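PDB 3QV2: 5-cytosine DNA methyltransferase from Entamoeba histolytica, which binds S-adenosyl-L-homocysteine and probably transfers methyl groups from S-adenosyl-L-methionine to cytosine C5 in tRNA or DNA, as a DNMT2-type enzyme. Local coordinates for residues Q10-F16 with N76-M82; P84-N90 with N130-F134; F222-K227 with S248-E254. All blocks are in the same frame, centred on the assembly; numbering follows the deposited sequence. Where two conformers were deposited one is given.

How the interactions relate
From the N terminus, interaction 1 comes first. It closes a loop of 59 residues by pairing strands 11-16 and 79-82 in the large sheet. Just beyond strand 79-82 the chain enters interaction 2. There the loop 84-90, which carries the predicted catalytic C86, meets 130-134, the end of strand 125-130 and the turn after it, closing 39 residues. These two contacts adjoin in sequence, but their centres are 22 Å apart. Interaction 3 closes the shortest loop, 20 residues without helix or strand, in a separate two-stranded sheet. It lies across the chain's centre from interaction 1, their centres 40 Å apart. The three follow in series; none nests or crosses.

Interaction 1. Residues Q10-F16 with N76-M82; sequences QVNVIEF and NCNTWFM. With SO4 (sulfate ion), chain D.
Residues 11-16 and 79-82 run as neighbouring parallel strands. Their axes approach to 4.7 Å and cross at -31°. V13 pairs with T79, I14 with W80 and E15 with F81, at CA-CA distances of 4.5, 5.2 and 4.9 Å. The ladder alternates around I14: I14 N donates to T79 O (2.9 Å), and F81 N donates to I14 O (3.2 Å). F16 N then donates to F81 O (2.9 Å). N76, with positive phi (52°), lies just past helix 69-74, where the chain leaves helical conformation.

N78 extends the pairing through its side chain, with chi1 p. Its OD1 accepts from N12 N (2.8 Å) and its ND2 donates to Q10 O (2.9 Å), while N78 N donates to N12 O (3.0 Å). N78 ND2 also donates to a sulfate O2 (2.8 Å). The ion, probably from the crystallisation liquor, is held by K9 and K124 as well.

These are two inner strands of the Rossmann-like class I methyltransferase sheet. Strand 36-41 lies beyond 11-16, and strand 125-130 beyond 79-82. The chain leaves strand 11-16 toward the S-adenosyl-L-homocysteine site.

V13, E15, T79 and F81 share one face. V13, chi1 t, sets CG1 over the F81 ring, 3.8 Å from its centroid, a CH-pi contact. E15 hydrogen-bonds Y51 and the R24 backbone. I14, F16, W80 and M82 take the other face, against helix 106-115 for the last three. F16, chi1 m, turns its edge to the face of the W80 five-membered ring (centroids 5.0 Å, planes 79°), and F16 CD2 lies 3.6 Å from M82 CE. I14 CG1 packs on C77 CB at 3.6 Å.

Interaction 2. Residues P84-N90 with N130-F134; sequences PPCQPYN and NVPLF
Y89 has the most surface covered here. It closes a type I turn, C86 to Y89, in which Y89 N donates to C86 O at 3.1 Å. Its chi1 is m (-45°), and CA-to-CB points toward 130-134. One face of its ring receives the edge of F134 in a T-shaped pair. The centroids are 4.6 Å apart and the planes meet at 75°, with Y89 CZ 3.4 Å from F134 CE1. F134 reaches this ring with chi1 t. Its backbone N donates to V131 O (2.9 Å), which folds 131-134 into a tight turn.

N130 is the second centre. Its side chain turns in toward the loop, so that ND2 lies 2.9 Å from P84 O. Its OD1 accepts from V131 N (2.9 Å) and lies 3.5 Å from both C86 CB and Y89 CD2. V131 CG1 touches C86 CB at 3.9 Å. Y89 O lies 3.4 Å from L133 CB.

P84-Q87 form the Pro-Pro-Cys-Gln motif of C5-methyltransferases, and C86 is the predicted catalytic cysteine. N130-V131 belong to the Glu-Asn-Val motif of the same family. The contact thus sets two signature loops side by side. P85 faces away from 130-134 and touches bound S-adenosyl-L-homocysteine.

N90 caps the next helix, 91-94, through I93 N. Y89 and L133 both touch M94 in that helix. Helix 106-115 meets P84 and Y89 through V108, helix 138-149 meets Y89 and F134 through V139, and the N130 backbone still hydrogen-bonds to that of Y173 in strand 172-178.

Interaction 3. Residues F222-K227 with S248-E254; sequences FDIVGK and SIYCPIE
I249 CD1 lies over the face of the F222 ring, 3.7 Å from its centroid and 25° off the normal, a CH-pi contact. Its closest ring atom is F222 CG at 3.4 Å. I249 reaches the ring with chi1 p and chi2 t, against F222 at chi1 m.

I249 belongs to a small parallel sheet of two strands, 224-226 and 249-251, separate from the large Rossmann-like sheet, and F222 lies just before the first of them. The sheet's place is consistent with the target recognition domain of C5-methyltransferases. The strand axes approach to 4.7 Å and cross at -45°, so the pair is strongly twisted. I224 pairs with I249 and V225 with Y250, at CA-CA distances of 5.1 and 5.2 Å. I249 N donates to D223 O (3.0 Å), V225 N to I249 O (3.1 Å) and C251 N to V225 O (2.8 Å).

I224, I249 and C251 share one face. I224 CG1 meets I249 CG1 at 3.9 Å, and I224 CG2 meets C251 CB at 4.0 Å. V225 and Y250 lie on the other. Before the strands, S248 OG donates to D223 OD2 (2.7 Å) and is also bonded to C233 N.

At the far end the chain of 248-254 curls back over G226. G226 CA approaches E254 O to 3.2 Å; a CB there would clash with that oxygen. Y250, chi1 t, runs beside G226 and K227. One water accepts from K227 N (3.1 Å), donates to C251 O (2.6 Å) and E254 O (2.8 Å), and bonds to Y250 OH (3.0 Å). A second water accepts from K227 NZ at 2.9 Å and donates to P252 O at 3.0 Å.

Interaction 1. Residues Q10-F16 with N76-M82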
loop_
_atom_site.group_PDB
_atom_site.type_symbol
_atom_site.label_atom_id
_atom_site.label_comp_id
_atom_site.label_asym_id
_atom_site.label_seq_id
_atom_site.Cartn_x
_atom_site.Cartn_y
_atom_site.Cartn_z
ATOM N N GLN A 10 -12.347 1.730 22.141
ATOM C CA GLN A 10 -12.726 1.806 20.738
ATOM C C GLN A 10 -11.625 2.409 19.870
ATOM O O GLN A 10 -10.807 3.202 20.342
ATOM C CB GLN A 10 -14.019 2.612 20.589
ATOM C CG GLN A 10 -14.637 2.559 19.204
ATOM C CD GLN A 10 -15.970 3.278 19.140
ATOM O OE1 GLN A 10 -16.581 3.384 18.077
ATOM N NE2 GLN A 10 -16.427 3.776 20.284
ATOM N N VAL A 11 -11.610 2.022 18.600
ATOM C CA VAL A 11 -10.650 2.555 17.643
ATOM C C VAL A 11 -11.362 3.341 16.549
ATOM O O VAL A 11 -12.020 2.763 15.684
ATOM C CB VAL A 11 -9.810 1.435 16.998
ATOM C CG1 VAL A 11 -8.913 2.005 15.909
ATOM C CG2 VAL A 11 -8.984 0.718 18.053
ATOM N N ASN A 12 -11.233 4.662 16.597
ATOM C CA ASN A 12 -11.838 5.530 15.598
ATOM C C ASN A 12 -10.767 6.149 14.706
ATOM O O ASN A 12 -9.974 6.976 15.156
ATOM C CB ASN A 12 -12.672 6.616 16.274
ATOM C CG ASN A 12 -13.701 6.045 17.231
ATOM O OD1 ASN A 12 -13.708 6.367 18.419
ATOM N ND2 ASN A 12 -14.570 5.183 16.717
ATOM N N VAL A 13 -10.751 5.743 13.440
ATOM C CA VAL A 13 -9.644 6.069 12.549
ATOM C C VAL A 13 -9.986 7.121 11.499
ATOM O O VAL A 13 -11.032 7.053 10.854
ATOM C CB VAL A 13 -9.142 4.809 11.808
ATOM C CG1 VAL A 13 -7.894 5.132 11.000
ATOM C CG2 VAL A 13 -8.868 3.683 12.791
ATOM N N ILE A 14 -9.091 8.088 11.331
ATOM C CA ILE A 14 -9.139 8.972 10.176
ATOM C C ILE A 14 -8.188 8.420 9.121
ATOM O O ILE A 14 -6.970 8.438 9.300
ATOM C CB ILE A 14 -8.722 10.411 10.522
ATOM C CG1 ILE A 14 -9.540 10.950 11.696
ATOM C CG2 ILE A 14 -8.882 11.309 9.304
ATOM C CD1 ILE A 14 -9.206 12.381 12.064
ATOM N N GLU A 15 -8.747 7.921 8.024
ATOM C CA GLU A 15 -7.955 7.272 6.985
ATOM C C GLU A 15 -7.480 8.278 5.941
ATOM O O GLU A 15 -8.083 8.414 4.876
ATOM C CB GLU A 15 -8.771 6.156 6.330
ATOM C CG GLU A 15 -7.962 5.144 5.534
ATOM C CD GLU A 15 -8.795 3.946 5.110
ATOM O OE1 GLU A 15 -8.247 3.045 4.443
ATOM O OE2 GLU A 15 -9.997 3.905 5.445
ATOM N N PHE A 16 -6.400 8.985 6.253
ATOM C CA PHE A 16 -5.843 9.975 5.340
ATOM C C PHE A 16 -5.268 9.312 4.093
ATOM O O PHE A 16 -4.663 8.242 4.174
ATOM C CB PHE A 16 -4.761 10.801 6.034
ATOM C CG PHE A 16 -5.268 11.634 7.179
ATOM C CD1 PHE A 16 -6.047 12.753 6.944
ATOM C CD2 PHE A 16 -4.947 11.310 8.488
ATOM C CE1 PHE A 16 -6.508 13.526 7.992
ATOM C CE2 PHE A 16 -5.404 12.082 9.540
ATOM C CZ PHE A 16 -6.185 13.193 9.292
ATOM N N ASN A 76 -13.864 13.500 16.185
ATOM C CA ASN A 76 -13.696 12.821 17.466
ATOM C C ASN A 76 -13.058 11.446 17.311
ATOM O O ASN A 76 -13.532 10.460 17.874
ATOM C CB ASN A 76 -15.036 12.702 18.200
ATOM C CG ASN A 76 -15.625 14.053 18.557
ATOM O OD1 ASN A 76 -16.798 14.320 18.299
ATOM N ND2 ASN A 76 -14.807 14.916 19.149
ATOM N N CYS A 77 -11.978 11.386 16.540
ATOM C CA CYS A 77 -11.263 10.135 16.324
ATOM C C CYS A 77 -10.027 10.064 17.210
ATOM O O CYS A 77 -9.566 11.081 17.726
ATOM C CB CYS A 77 -10.867 9.983 14.854
ATOM S SG CYS A 77 -12.247 9.624 13.746
ATOM N N ASN A 78 -9.494 8.859 17.381
ATOM C CA ASN A 78 -8.327 8.654 18.232
ATOM C C ASN A 78 -7.202 7.907 17.523
ATOM O O ASN A 78 -6.267 7.425 18.162
ATOM C CB ASN A 78 -8.725 7.911 19.510
ATOM C CG ASN A 78 -9.362 6.563 19.226
ATOM O OD1 ASN A 78 -9.259 6.035 18.118
ATOM N ND2 ASN A 78 -10.022 5.998 20.230
ATOM N N THR A 79 -7.293 7.819 16.201
ATOM C CA THR A 79 -6.305 7.081 15.425
ATOM C C THR A 79 -6.078 7.693 14.043
ATOM O O THR A 79 -7.020 8.132 13.383
ATOM C CB THR A 79 -6.714 5.606 15.262
ATOM O OG1 THR A 79 -6.920 5.018 16.552
ATOM C CG2 THR A 79 -5.636 4.833 14.528
ATOM N N TRP A 80 -4.819 7.713 13.615
ATOM C CA TRP A 80 -4.460 8.203 12.292
ATOM C C TRP A 80 -3.817 7.103 11.457
ATOM O O TRP A 80 -2.758 6.585 11.809
ATOM C CB TRP A 80 -3.488 9.379 12.395
ATOM C CG TRP A 80 -4.118 10.690 12.750
ATOM C CD1 TRP A 80 -5.378 10.896 13.234
ATOM C CD2 TRP A 80 -3.515 11.981 12.641
ATOM N NE1 TRP A 80 -5.593 12.239 13.437
ATOM C CE2 TRP A 80 -4.458 12.930 13.077
ATOM C CE3 TRP A 80 -2.259 12.434 12.214
ATOM C CZ2 TRP A 80 -4.198 14.296 13.103
ATOM C CZ3 TRP A 80 -1.997 13.792 12.238
ATOM C CH2 TRP A 80 -2.961 14.707 12.679
ATOM N N PHE A 81 -4.466 6.744 10.354
ATOM C CA PHE A 81 -3.861 5.867 9.356
ATOM C C PHE A 81 -3.554 6.693 8.119
ATOM O O PHE A 81 -4.378 7.502 7.688
ATOM C CB PHE A 81 -4.797 4.715 8.989
ATOM C CG PHE A 81 -4.916 3.664 10.054
ATOM C CD1 PHE A 81 -4.141 3.725 11.197
ATOM C CD2 PHE A 81 -5.798 2.606 9.905
ATOM C CE1 PHE A 81 -4.246 2.757 12.175
ATOM C CE2 PHE A 81 -5.908 1.634 10.881
ATOM C CZ PHE A 81 -5.130 1.711 12.016
ATOM N N MET A 82 -2.373 6.496 7.542
ATOM C CA MET A 82 -1.989 7.279 6.375
ATOM C C MET A 82 -0.830 6.688 5.579
ATOM O O MET A 82 0.130 6.158 6.141
ATOM C CB MET A 82 -1.634 8.708 6.788
ATOM C CG MET A 82 -0.350 8.815 7.593
ATOM S SD MET A 82 0.128 10.526 7.899
ATOM C CE MET A 82 -1.324 11.135 8.747
HETATM S S SO4 D . -10.909 8.020 23.036
HETATM O O1 SO4 D . -11.167 8.792 21.824
HETATM O O2 SO4 D . -9.773 7.126 22.831
HETATM O O3 SO4 D . -10.609 8.941 24.129
HETATM O O4 SO4 D . -12.092 7.229 23.363
#

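Interaction 2. Residues P84-N90 with N130-F134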
loop_
_atom_site.group_PDB
_atom_site.type_symbol
_atom_site.label_atom_id
_atom_site.label_comp_id
_atom_site.label_asym_id
_atom_site.label_seq_id
_atom_site.Cartn_x
_atom_site.Cartn_y
_atom_site.Cartn_z
ATOM N N PRO A 84 1.016 8.716 2.772
ATOM C CA PRO A 84 1.143 9.958 2.003
ATOM C C PRO A 84 1.710 9.716 0.612
ATOM O O PRO A 84 2.379 8.706 0.400
ATOM C CB PRO A 84 2.135 10.780 2.834
ATOM C CG PRO A 84 2.027 10.225 4.218
ATOM C CD PRO A 84 1.782 8.762 4.030
ATOM N N PRO A 85 1.444 10.635 -0.330
ATOM C CA PRO A 85 2.025 10.540 -1.671
ATOM C C PRO A 85 3.524 10.274 -1.582
ATOM O O PRO A 85 4.210 10.905 -0.778
ATOM C CB PRO A 85 1.759 11.926 -2.257
ATOM C CG PRO A 85 0.513 12.377 -1.576
ATOM C CD PRO A 85 0.594 11.828 -0.177
ATOM N N CYS A 86 4.024 9.350 -2.395
ATOM C CA CYS A 86 5.407 8.903 -2.280
ATOM C C CYS A 86 6.321 9.508 -3.341
ATOM O O CYS A 86 7.537 9.324 -3.296
ATOM C CB CYS A 86 5.474 7.377 -2.357
ATOM S SG CYS A 86 4.866 6.692 -3.915
ATOM N N GLN A 87 5.735 10.228 -4.291
ATOM C CA GLN A 87 6.504 10.813 -5.388
ATOM C C GLN A 87 7.697 11.663 -4.933
ATOM O O GLN A 87 8.796 11.522 -5.466
ATOM C CB GLN A 87 5.598 11.630 -6.317
ATOM C CG GLN A 87 4.501 10.828 -7.001
ATOM C CD GLN A 87 3.197 10.846 -6.230
ATOM O OE1 GLN A 87 3.184 11.002 -5.009
ATOM N NE2 GLN A 87 2.087 10.697 -6.943
ATOM N N PRO A 88 7.486 12.549 -3.944
ATOM C CA PRO A 88 8.553 13.470 -3.532
ATOM C C PRO A 88 9.817 12.772 -3.032
ATOM O O PRO A 88 10.859 13.416 -2.909
ATOM C CB PRO A 88 7.913 14.249 -2.376
ATOM C CG PRO A 88 6.449 14.139 -2.606
ATOM C CD PRO A 88 6.242 12.779 -3.188
ATOM N N TYR A 89 9.733 11.475 -2.756
ATOM C CA TYR A 89 10.806 10.795 -2.038
ATOM C C TYR A 89 11.661 9.868 -2.897
ATOM O O TYR A 89 11.658 8.651 -2.716
ATOM C CB TYR A 89 10.235 10.069 -0.818
ATOM C CG TYR A 89 9.262 10.939 -0.065
ATOM C CD1 TYR A 89 9.700 12.061 0.624
ATOM C CD2 TYR A 89 7.902 10.663 -0.072
ATOM C CE1 TYR A 89 8.815 12.874 1.299
ATOM C CE2 TYR A 89 7.009 11.470 0.603
ATOM C CZ TYR A 89 7.471 12.575 1.286
ATOM O OH TYR A 89 6.590 13.386 1.960
ATOM N N ASN A 90 12.390 10.465 -3.834
ATOM C CA ASN A 90 13.431 9.765 -4.574
ATOM C C ASN A 90 14.761 10.478 -4.356
ATOM O O ASN A 90 14.790 11.605 -3.860
ATOM C CB ASN A 90 13.095 9.700 -6.063
ATOM C CG ASN A 90 12.823 11.064 -6.658
ATOM O OD1 ASN A 90 13.739 11.864 -6.852
ATOM N ND2 ASN A 90 11.559 11.339 -6.953
ATOM N N ASN A 130 4.957 4.221 3.546
ATOM C CA ASN A 130 5.576 4.917 2.425
ATOM C C ASN A 130 6.716 4.105 1.822
ATOM O O ASN A 130 6.912 2.941 2.173
ATOM C CB ASN A 130 6.086 6.292 2.866
ATOM C CG ASN A 130 5.901 7.354 1.799
ATOM O OD1 ASN A 130 6.751 7.534 0.927
ATOM N ND2 ASN A 130 4.783 8.067 1.865
ATOM N N VAL A 131 7.461 4.722 0.910
ATOM C CA VAL A 131 8.620 4.077 0.304
ATOM C C VAL A 131 9.846 4.231 1.201
ATOM O O VAL A 131 9.919 5.168 1.997
ATOM C CB VAL A 131 8.919 4.654 -1.096
ATOM C CG1 VAL A 131 7.799 4.299 -2.060
ATOM C CG2 VAL A 131 9.104 6.159 -1.021
ATOM N N PRO A 132 10.808 3.302 1.081
ATOM C CA PRO A 132 12.014 3.279 1.915
ATOM C C PRO A 132 12.691 4.643 2.056
ATOM O O PRO A 132 13.054 5.029 3.168
ATOM C CB PRO A 132 12.929 2.309 1.165
ATOM C CG PRO A 132 11.981 1.355 0.523
ATOM C CD PRO A 132 10.775 2.171 0.136
ATOM N N LEU A 133 12.852 5.363 0.949
ATOM C CA LEU A 133 13.558 6.643 0.965
ATOM C C LEU A 133 12.877 7.704 1.829
ATOM O O LEU A 133 13.501 8.692 2.212
ATOM C CB LEU A 133 13.762 7.171 -0.459
ATOM C CG LEU A 133 14.870 6.483 -1.262
ATOM C CD1 LEU A 133 14.924 7.021 -2.684
ATOM C CD2 LEU A 133 16.207 6.664 -0.564
ATOM N N PHE A 134 11.600 7.498 2.130
ATOM C CA PHE A 134 10.869 8.420 2.993
ATOM C C PHE A 134 11.555 8.518 4.350
ATOM O O PHE A 134 11.586 9.580 4.969
ATOM C CB PHE A 134 9.423 7.952 3.165
ATOM C CG PHE A 134 8.572 8.886 3.978
ATOM C CD1 PHE A 134 8.263 10.150 3.507
ATOM C CD2 PHE A 134 8.068 8.493 5.207
ATOM C CE1 PHE A 134 7.475 11.010 4.249
ATOM C CE2 PHE A 134 7.279 9.348 5.954
ATOM C CZ PHE A 134 6.982 10.606 5.474
#

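Interaction 3. Residues F222-K227 with S248-E254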
loop_
_atom_site.group_PDB
_atom_site.type_symbol
_atom_site.label_atom_id
_atom_site.label_comp_id
_atom_site.label_asym_id
_atom_site.label_seq_id
_atom_site.Cartn_x
_atom_site.Cartn_y
_atom_site.Cartn_z
ATOM N N PHE A 222 11.034 -8.116 -19.613
ATOM C CA PHE A 222 10.065 -8.575 -18.626
ATOM C C PHE A 222 10.713 -9.440 -17.553
ATOM O O PHE A 222 11.621 -10.220 -17.835
ATOM C CB PHE A 222 8.953 -9.383 -19.299
ATOM C CG PHE A 222 7.899 -8.541 -19.961
ATOM C CD1 PHE A 222 6.998 -7.813 -19.201
ATOM C CD2 PHE A 222 7.791 -8.500 -21.341
ATOM C CE1 PHE A 222 6.020 -7.044 -19.805
ATOM C CE2 PHE A 222 6.815 -7.734 -21.951
ATOM C CZ PHE A 222 5.930 -7.006 -21.181
ATOM N N ASP A 223 10.242 -9.295 -16.319
ATOM C CA ASP A 223 10.552 -10.264 -15.278
ATOM C C ASP A 223 9.451 -11.314 -15.310
ATOM O O ASP A 223 8.295 -11.020 -15.010
ATOM C CB ASP A 223 10.615 -9.596 -13.905
ATOM C CG ASP A 223 10.942 -10.579 -12.797
ATOM O OD1 ASP A 223 12.137 -10.724 -12.463
ATOM O OD2 ASP A 223 10.005 -11.212 -12.268
ATOM N N ILE A 224 9.808 -12.536 -15.691
ATOM C CA ILE A 224 8.814 -13.582 -15.907
ATOM C C ILE A 224 8.839 -14.641 -14.809
ATOM O O ILE A 224 9.907 -15.077 -14.376
ATOM C CB ILE A 224 9.007 -14.261 -17.276
ATOM C CG1 ILE A 224 9.115 -13.208 -18.380
ATOM C CG2 ILE A 224 7.866 -15.223 -17.562
ATOM C CD1 ILE A 224 9.291 -13.791 -19.764
ATOM N N VAL A 225 7.654 -15.051 -14.367
ATOM C CA VAL A 225 7.529 -16.049 -13.311
ATOM C C VAL A 225 6.505 -17.126 -13.656
ATOM O O VAL A 225 5.570 -16.893 -14.422
ATOM C CB VAL A 225 7.124 -15.400 -11.974
ATOM C CG1 VAL A 225 8.210 -14.452 -11.494
ATOM C CG2 VAL A 225 5.799 -14.671 -12.118
ATOM N N GLY A 226 6.696 -18.310 -13.083
ATOM C CA GLY A 226 5.752 -19.403 -13.225
ATOM C C GLY A 226 5.010 -19.622 -11.921
ATOM O O GLY A 226 5.332 -19.004 -10.909
ATOM N N LYS A 227 4.022 -20.509 -11.939
ATOM C CA LYS A 227 3.171 -20.726 -10.774
ATOM C C LYS A 227 3.946 -21.159 -9.531
ATOM O O LYS A 227 3.424 -21.091 -8.418
ATOM C CB LYS A 227 2.076 -21.747 -11.091
ATOM C CG LYS A 227 2.596 -23.120 -11.483
ATOM C CD LYS A 227 1.456 -24.037 -11.890
ATOM C CE LYS A 227 0.676 -23.460 -13.062
ATOM N NZ LYS A 227 -0.433 -24.357 -13.492
ATOM N N SER A 248 5.945 -8.119 -12.562
ATOM C CA SER A 248 6.254 -9.320 -13.327
ATOM C C SER A 248 5.067 -9.736 -14.187
ATOM O O SER A 248 3.947 -9.269 -13.981
ATOM C CB SER A 248 6.629 -10.469 -12.387
ATOM O OG SER A 248 7.701 -10.114 -11.531
ATOM N N ILE A 249 5.321 -10.608 -15.158
ATOM C CA ILE A 249 4.250 -11.244 -15.920
ATOM C C ILE A 249 4.315 -12.755 -15.715
ATOM O O ILE A 249 5.316 -13.276 -15.225
ATOM C CB ILE A 249 4.317 -10.911 -17.421
ATOM C CG1 ILE A 249 5.667 -11.329 -18.009
ATOM C CG2 ILE A 249 4.064 -9.427 -17.648
ATOM C CD1 ILE A 249 5.764 -11.116 -19.505
ATOM N N TYR A 250 3.251 -13.454 -16.096
ATOM C CA TYR A 250 3.108 -14.863 -15.745
ATOM C C TYR A 250 3.191 -15.820 -16.931
ATOM O O TYR A 250 2.622 -15.569 -17.994
ATOM C CB TYR A 250 1.796 -15.081 -14.984
ATOM C CG TYR A 250 1.469 -16.529 -14.700
ATOM C CD1 TYR A 250 2.279 -17.296 -13.875
ATOM C CD2 TYR A 250 0.338 -17.124 -15.244
ATOM C CE1 TYR A 250 1.979 -18.620 -13.608
ATOM C CE2 TYR A 250 0.029 -18.445 -14.981
ATOM C CZ TYR A 250 0.854 -19.188 -14.164
ATOM O OH TYR A 250 0.552 -20.504 -13.899
ATOM N N CYS A 251 3.908 -16.923 -16.728
ATOM C CA CYS A 251 3.979 -18.002 -17.706
ATOM C C CYS A 251 3.266 -19.232 -17.154
ATOM O O CYS A 251 3.702 -19.813 -16.161
ATOM C CB CYS A 251 5.437 -18.342 -18.028
ATOM S SG CYS A 251 5.651 -19.665 -19.246
ATOM N N PRO A 252 2.162 -19.628 -17.803
ATOM C CA PRO A 252 1.312 -20.731 -17.349
ATOM C C PRO A 252 1.809 -22.083 -17.846
ATOM O O PRO A 252 1.221 -23.112 -17.515
ATOM C CB PRO A 252 -0.048 -20.410 -17.991
ATOM C CG PRO A 252 0.194 -19.217 -18.925
ATOM C CD PRO A 252 1.668 -19.055 -19.062
ATOM N N ILE A 253 2.879 -22.076 -18.633
ATOM C CA ILE A 253 3.414 -23.306 -19.205
ATOM C C ILE A 253 4.463 -23.959 -18.307
ATOM O O ILE A 253 4.586 -25.184 -18.274
ATOM C CB ILE A 253 3.996 -23.067 -20.619
ATOM C CG1 ILE A 253 2.960 -23.417 -21.689
ATOM C CG2 ILE A 253 5.258 -23.890 -20.829
ATOM C CD1 ILE A 253 1.665 -22.635 -21.575
ATOM N N GLU A 254 5.210 -23.145 -17.569
ATOM C CA GLU A 254 6.287 -23.666 -16.732
ATOM C C GLU A 254 6.118 -23.306 -15.262
ATOM O O GLU A 254 5.923 -22.138 -14.924
ATOM C CB GLU A 254 7.641 -23.157 -17.229
ATOM C CG GLU A 254 8.001 -23.612 -18.630
ATOM C CD GLU A 254 9.287 -22.987 -19.133
ATOM O OE1 GLU A 254 9.647 -21.890 -18.654
ATOM O OE2 GLU A 254 9.938 -23.595 -20.007
HETATM O O HOH W 1 3.117 -21.847 -14.628
HETATM O O HOH W 2 -1.271 -22.844 -15.802
#